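Local coordinates for nuclear protein localization protein 4 homolog (PDB 4RV0) that probably takes part in a complex that binds ubiquitinated proteins and is needed for export of misfolded proteins from the ER for proteasomal degradation, at residues 23-26 against 32-35. Numbering follows the deposited sequence.
Sequences IEIS and KHLY
Ile-25 meets Leu-34 and His-33 through the far end of its side chain, and the contact is made by van der Waals packing. The chain of Ile-25 is fully extended: CG1 lies anti to the backbone N (chi1 -176°) and CD1 continues straight on (chi2 172°). This carries CD1 of Ile-25 from the strand right up to the helix backbone, 3.8 Å from CA of Leu-34. CD1 of Ile-25 also touches CB of Leu-34 at 4.1 Å. A second apolar pair lies two residues back along the strand, on the same face. There CG2 of Ile-23 meets CD1 of Leu-34 at 4.1 Å, the two side chains crossing at a slant.

The exposed His-33 ring lies beside the end of Ile-25. The two side chains run past each other in opposite directions. ND1 of His-33 comes 3.5 Å from CD1 of Ile-25, which approaches the ring obliquely. This is van der Waals contact; ND1 has its own weak hydrogen bond to Ser-29 OG. With an alanine at Ile-25, a gap would probably open between the strand and Leu-34, and the His-33 ring would lose this apolar neighbour.

Around the contact, Ile-23 also touches Val-14, and Ile-25 touches Ile-12, both on adjacent strand 10-16. Leu-34 reaches Leu-59 and Leu-71. It thus joins the helix to the loops as well as to the sheet.

Strand 19-25 forms a hairpin with strand 10-16, and helix 31-41 follows to pack across the mixed sheet of strand order 2-1-4-3. This is the core packing of the beta-grasp fold in the N-terminal ubiquitin-like domain of Npl4.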
# COMPACT_ATOMS: atom_id res chain seq x y z
N ILE B 23 -1.53 8.53 -12.78
CA ILE B 23 -1.68 9.11 -14.11
C ILE B 23 -3.01 9.83 -14.21
O ILE B 23 -4.06 9.21 -14.08
CB ILE B 23 -1.67 8.04 -15.21
CG1 ILE B 23 -0.39 7.17 -15.15
CG2 ILE B 23 -1.88 8.70 -16.59
CD1 ILE B 23 0.90 7.93 -15.43
N GLU B 24 -2.96 11.14 -14.47
CA GLU B 24 -4.18 11.90 -14.74
C GLU B 24 -4.40 11.96 -16.24
O GLU B 24 -3.51 12.37 -17.00
CB GLU B 24 -4.12 13.30 -14.14
CG GLU B 24 -3.99 13.31 -12.62
CD GLU B 24 -3.89 14.71 -12.04
OE1 GLU B 24 -3.68 15.67 -12.81
OE2 GLU B 24 -4.00 14.84 -10.81
N ILE B 25 -5.58 11.52 -16.68
CA ILE B 25 -5.87 11.38 -18.10
C ILE B 25 -7.37 11.55 -18.38
O ILE B 25 -8.21 11.18 -17.56
CB ILE B 25 -5.33 10.02 -18.63
CG1 ILE B 25 -5.54 9.89 -20.13
CG2 ILE B 25 -5.96 8.85 -17.87
CD1 ILE B 25 -4.87 8.66 -20.71
N SER B 26 -7.70 12.13 -19.53
CA SER B 26 -9.09 12.24 -19.93
C SER B 26 -9.64 10.86 -20.20
O SER B 26 -8.99 10.05 -20.85
CB SER B 26 -9.25 13.15 -21.15
OG SER B 26 -10.62 13.20 -21.55
N LYS B 32 -4.03 3.72 -26.01
CA LYS B 32 -2.66 4.00 -26.44
C LYS B 32 -2.09 5.22 -25.75
O LYS B 32 -0.91 5.24 -25.38
CB LYS B 32 -2.52 4.18 -27.95
CG LYS B 32 -1.09 4.58 -28.33
CD LYS B 32 -0.83 4.55 -29.81
CE LYS B 32 0.59 4.97 -30.15
NZ LYS B 32 0.93 6.39 -29.83
N HIS B 33 -2.91 6.24 -25.58
CA HIS B 33 -2.46 7.44 -24.90
C HIS B 33 -2.07 7.13 -23.46
O HIS B 33 -1.12 7.71 -22.94
CB HIS B 33 -3.50 8.56 -24.97
CG HIS B 33 -3.04 9.84 -24.35
ND1 HIS B 33 -3.81 10.56 -23.47
CD2 HIS B 33 -1.87 10.52 -24.48
CE1 HIS B 33 -3.15 11.64 -23.08
NE2 HIS B 33 -1.97 11.63 -23.67
N LEU B 34 -2.80 6.21 -22.82
CA LEU B 34 -2.46 5.78 -21.47
C LEU B 34 -1.09 5.13 -21.48
O LEU B 34 -0.23 5.44 -20.64
CB LEU B 34 -3.51 4.81 -20.91
CG LEU B 34 -3.28 4.21 -19.52
CD1 LEU B 34 -3.20 5.29 -18.43
CD2 LEU B 34 -4.40 3.21 -19.18
N TYR B 35 -0.88 4.24 -22.44
CA TYR B 35 0.42 3.59 -22.60
C TYR B 35 1.53 4.61 -22.84
O TYR B 35 2.60 4.54 -22.22
CB TYR B 35 0.38 2.55 -23.72
CG TYR B 35 -0.10 1.17 -23.30
CD1 TYR B 35 0.81 0.17 -23.02
CD2 TYR B 35 -1.46 0.87 -23.21
CE1 TYR B 35 0.38 -1.11 -22.65
CE2 TYR B 35 -1.90 -0.40 -22.84
CZ TYR B 35 -0.97 -1.38 -22.56
OH TYR B 35 -1.38 -2.65 -22.19